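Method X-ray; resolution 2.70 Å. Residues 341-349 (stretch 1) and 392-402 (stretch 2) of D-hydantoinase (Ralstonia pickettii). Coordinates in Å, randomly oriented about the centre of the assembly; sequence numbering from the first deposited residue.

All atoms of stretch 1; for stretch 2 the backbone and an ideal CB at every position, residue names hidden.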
# COMPACT_ATOMS: atom_id res chain seq x y z
N GLU A 341 33.21 -5.51 -16.17
CA GLU A 341 34.30 -6.22 -15.51
C GLU A 341 34.17 -6.26 -13.99
O GLU A 341 34.42 -7.29 -13.37
CB GLU A 341 35.65 -5.61 -15.87
CG GLU A 341 36.83 -6.53 -15.53
CD GLU A 341 38.18 -5.94 -15.88
OE1 GLU A 341 38.32 -5.35 -16.97
OE2 GLU A 341 39.12 -6.09 -15.07
N GLU A 342 33.78 -5.14 -13.40
CA GLU A 342 33.65 -5.03 -11.96
C GLU A 342 32.41 -5.69 -11.36
O GLU A 342 32.39 -5.97 -10.16
CB GLU A 342 33.68 -3.56 -11.54
CG GLU A 342 34.92 -2.81 -11.99
CD GLU A 342 34.75 -2.12 -13.34
OE1 GLU A 342 34.11 -2.69 -14.25
OE2 GLU A 342 35.28 -1.00 -13.50
N ARG A 343 31.41 -5.95 -12.19
CA ARG A 343 30.15 -6.53 -11.70
C ARG A 343 30.26 -7.57 -10.59
O ARG A 343 29.79 -7.33 -9.48
CB ARG A 343 29.32 -7.10 -12.85
CG ARG A 343 27.90 -7.51 -12.40
CD ARG A 343 27.04 -8.08 -13.53
NE ARG A 343 27.64 -9.26 -14.14
CZ ARG A 343 27.03 -10.44 -14.24
NH1 ARG A 343 25.80 -10.59 -13.77
NH2 ARG A 343 27.64 -11.46 -14.81
N LEU A 344 30.87 -8.72 -10.88
CA LEU A 344 30.98 -9.77 -9.87
C LEU A 344 31.65 -9.34 -8.57
O LEU A 344 31.09 -9.54 -7.49
CB LEU A 344 31.71 -11.00 -10.42
CG LEU A 344 31.06 -11.85 -11.53
CD1 LEU A 344 31.28 -13.30 -11.21
CD2 LEU A 344 29.58 -11.58 -11.63
N MET A 345 32.84 -8.75 -8.66
CA MET A 345 33.52 -8.33 -7.44
C MET A 345 32.65 -7.43 -6.59
O MET A 345 32.54 -7.63 -5.38
CB MET A 345 34.83 -7.61 -7.77
CG MET A 345 35.95 -8.54 -8.23
SD MET A 345 37.49 -7.64 -8.50
CE MET A 345 37.12 -6.82 -10.07
N MET A 346 32.03 -6.44 -7.23
CA MET A 346 31.16 -5.50 -6.53
C MET A 346 29.96 -6.18 -5.87
O MET A 346 29.65 -5.92 -4.71
CB MET A 346 30.69 -4.42 -7.50
CG MET A 346 31.80 -3.49 -7.95
SD MET A 346 32.51 -2.57 -6.57
CE MET A 346 33.84 -3.56 -6.22
N VAL A 347 29.28 -7.05 -6.61
CA VAL A 347 28.13 -7.74 -6.05
C VAL A 347 28.60 -8.66 -4.93
O VAL A 347 27.92 -8.80 -3.90
CB VAL A 347 27.40 -8.57 -7.13
CG1 VAL A 347 26.35 -9.48 -6.48
CG2 VAL A 347 26.74 -7.64 -8.14
N TYR A 348 29.76 -9.28 -5.13
CA TYR A 348 30.33 -10.20 -4.14
C TYR A 348 30.60 -9.52 -2.79
O TYR A 348 30.54 -10.16 -1.74
CB TYR A 348 31.63 -10.82 -4.66
CG TYR A 348 32.24 -11.83 -3.70
CD1 TYR A 348 31.71 -13.12 -3.59
CD2 TYR A 348 33.29 -11.48 -2.85
CE1 TYR A 348 32.21 -14.03 -2.66
CE2 TYR A 348 33.80 -12.38 -1.92
CZ TYR A 348 33.24 -13.65 -1.83
OH TYR A 348 33.71 -14.53 -0.88
N GLN A 349 30.90 -8.23 -2.81
CA GLN A 349 31.16 -7.53 -1.56
C GLN A 349 29.93 -7.60 -0.67
O GLN A 349 30.01 -7.47 0.54
CB GLN A 349 31.55 -6.07 -1.82
CG GLN A 349 32.77 -5.92 -2.70
CD GLN A 349 33.94 -6.75 -2.20
OE1 GLN A 349 34.51 -6.48 -1.14
NE2 GLN A 349 34.30 -7.78 -2.96
N UNK A 392 37.39 -19.20 -10.85
CA UNK A 392 38.06 -19.63 -9.63
C UNK A 392 38.27 -18.37 -8.80
O UNK A 392 39.11 -17.53 -9.12
CB UNK A 392 39.38 -20.35 -9.92
N UNK A 393 37.47 -18.26 -7.74
CA UNK A 393 37.46 -17.10 -6.86
C UNK A 393 38.31 -17.23 -5.61
O UNK A 393 38.29 -18.26 -4.93
CB UNK A 393 36.02 -16.80 -6.44
N UNK A 394 39.07 -16.18 -5.31
CA UNK A 394 39.92 -16.14 -4.12
C UNK A 394 39.20 -15.23 -3.14
O UNK A 394 39.31 -14.00 -3.24
CB UNK A 394 41.34 -15.65 -4.43
N UNK A 395 38.45 -15.80 -2.19
CA UNK A 395 37.70 -15.01 -1.21
C UNK A 395 38.53 -14.12 -0.29
O UNK A 395 38.01 -13.15 0.26
CB UNK A 395 36.87 -15.96 -0.34
N UNK A 396 39.81 -14.42 -0.12
CA UNK A 396 40.66 -13.62 0.76
C UNK A 396 41.43 -12.51 0.07
O UNK A 396 41.86 -11.56 0.71
CB UNK A 396 41.66 -14.54 1.47
N UNK A 397 41.60 -12.64 -1.24
CA UNK A 397 42.33 -11.64 -1.99
C UNK A 397 41.74 -10.24 -1.85
O UNK A 397 40.55 -10.02 -2.08
CB UNK A 397 42.37 -12.04 -3.47
N UNK A 398 42.58 -9.29 -1.44
CA UNK A 398 42.16 -7.90 -1.28
C UNK A 398 42.78 -7.06 -2.38
O UNK A 398 43.89 -7.33 -2.82
CB UNK A 398 42.55 -7.36 0.10
N UNK A 399 42.06 -6.04 -2.82
CA UNK A 399 42.55 -5.20 -3.90
C UNK A 399 41.75 -3.92 -4.05
O UNK A 399 40.59 -3.85 -3.67
CB UNK A 399 42.53 -5.98 -5.22
N UNK A 400 42.39 -2.90 -4.61
CA UNK A 400 41.73 -1.63 -4.84
C UNK A 400 41.43 -1.56 -6.33
O UNK A 400 42.33 -1.76 -7.15
CB UNK A 400 42.58 -0.45 -4.37
N UNK A 401 40.19 -1.28 -6.68
CA UNK A 401 39.84 -1.19 -8.09
C UNK A 401 40.38 0.08 -8.71
O UNK A 401 40.02 1.19 -8.31
CB UNK A 401 38.32 -1.26 -8.27
N UNK A 402 41.26 -0.09 -9.69
CA UNK A 402 41.86 1.03 -10.40
C UNK A 402 41.71 0.76 -11.89
O UNK A 402 41.98 -0.35 -12.35
CB UNK A 402 43.33 1.22 -10.01

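Position 392 lies in a strand, and its CB has nothing of stretch 1 within reach, so the contact sets no rule here; the residue is Leu392, which makes no contact with the helix.

Position 393 is different. Its CA-to-CB bond points toward the helix, yet no atom of stretch 1 lies within 5.5 Å of the ideal CB. Between the two lies a wide gap, floored by Leu344, Met345 and Tyr348, mostly carbon. A short side chain would not cross it; a long apolar one, such as Phe, Met or Trp, could. The deposited residue is Trp393, with chi1 t. Its CH2 atom comes 3.6 Å from Leu344 CB and 3.8 Å from Met345 CG, while the backbone Met345 N approaches the indole at its edge. The five-membered ring meets the Tyr348 ring obliquely, centroids 4.3 Å apart and planes at 46°, with Trp393 NE1 over one face of the tyrosine, 3.6 Å from Tyr348 CE2. No hydrogen bond crosses between the stretches, so the fit rests on shape.

At 394 the CB points away, leaving the choice to the local turn, where Asp, Asn or Ser could accept backbone hydrogen bonds. It is Asp394, whose OD1 accepts from the backbone N atoms of 396 and 397, each at 3.0 Å, bracing the corner.

Position 395 has phi -62° and psi -21°, and its ideal CB sits 3.5 Å from Tyr348 OH. A compact residue suits, such as Ala, Ser or Pro, and this phi admits proline. Pro395 places its CB 3.6 Å from Tyr348 OH, packing beside the hydroxyl.

Positions 396, 397 and 398 find no partner in stretch 1 and could take many residues; they are Glu396, Ala397 and Glu398.

At 399 the CB points sideways with nothing near it, so only a long side chain could gain contact, and Met, Lys or Gln would be plausible. Met399 extends with chi1 and chi2 both t, bringing its SD 4.4 Å from Met345 SD, a loose sulfur-to-sulfur approach.

Position 400 is out of reach; it is Val400.

Position 401 points toward stretch 1, with Glu342 CG at 5.3 Å and Met346 CE at 5.4 Å from the ideal CB. That spacing asks for a medium apolar chain: Leu, Ile or Met. Ile401 (chi1 m, chi2 t) sends CD1 to 3.3 Å from Met346 CE, a tight contact, 4.1 Å from Glu342 CG and 4.4 Å from Met345 CE.

Position 402 is again out of reach, and carries Glu402.

Stretch 2 392-402: LWDPEAEMVIE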
# COMPACT_ATOMS: atom_id res chain seq x y z
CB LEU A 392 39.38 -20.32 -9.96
CG LEU A 392 39.20 -21.55 -10.86
CD1 LEU A 392 40.50 -22.31 -10.94
CD2 LEU A 392 38.08 -22.45 -10.32
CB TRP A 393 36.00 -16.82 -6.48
CG TRP A 393 35.70 -15.40 -6.10
CD1 TRP A 393 35.85 -14.82 -4.87
CD2 TRP A 393 35.19 -14.37 -6.96
NE1 TRP A 393 35.47 -13.50 -4.91
CE2 TRP A 393 35.06 -13.20 -6.18
CE3 TRP A 393 34.82 -14.33 -8.31
CZ2 TRP A 393 34.59 -12.00 -6.72
CZ3 TRP A 393 34.35 -13.13 -8.84
CH2 TRP A 393 34.24 -11.98 -8.04
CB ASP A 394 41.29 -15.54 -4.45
CG ASP A 394 42.24 -15.59 -3.26
OD1 ASP A 394 41.77 -15.51 -2.11
OD2 ASP A 394 43.46 -15.69 -3.50
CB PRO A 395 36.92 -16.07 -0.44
CG PRO A 395 37.84 -17.24 -0.48
CD PRO A 395 38.31 -17.24 -1.92
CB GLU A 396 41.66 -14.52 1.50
CG GLU A 396 41.01 -15.58 2.36
CD GLU A 396 39.87 -15.03 3.20
OE1 GLU A 396 40.06 -14.00 3.88
OE2 GLU A 396 38.78 -15.65 3.18
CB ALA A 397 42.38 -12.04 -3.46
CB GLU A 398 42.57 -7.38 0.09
CG GLU A 398 41.57 -7.73 1.17
CD GLU A 398 42.12 -7.56 2.56
OE1 GLU A 398 42.72 -6.49 2.85
OE2 GLU A 398 41.97 -8.50 3.37
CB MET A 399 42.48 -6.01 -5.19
CG MET A 399 42.38 -5.21 -6.46
SD MET A 399 41.61 -6.21 -7.75
CE MET A 399 42.97 -7.33 -8.13
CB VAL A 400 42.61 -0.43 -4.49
CG1 VAL A 400 41.92 0.85 -4.92
CG2 VAL A 400 42.89 -0.42 -3.01
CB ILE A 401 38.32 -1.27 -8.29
CG1 ILE A 401 37.82 -2.64 -7.82
CG2 ILE A 401 37.97 -1.03 -9.76
CD1 ILE A 401 36.39 -2.93 -8.18
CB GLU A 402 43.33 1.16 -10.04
CG GLU A 402 43.62 1.07 -8.56
CD GLU A 402 45.10 1.03 -8.27
OE1 GLU A 402 45.72 2.11 -8.21
OE2 GLU A 402 45.65 -0.09 -8.13
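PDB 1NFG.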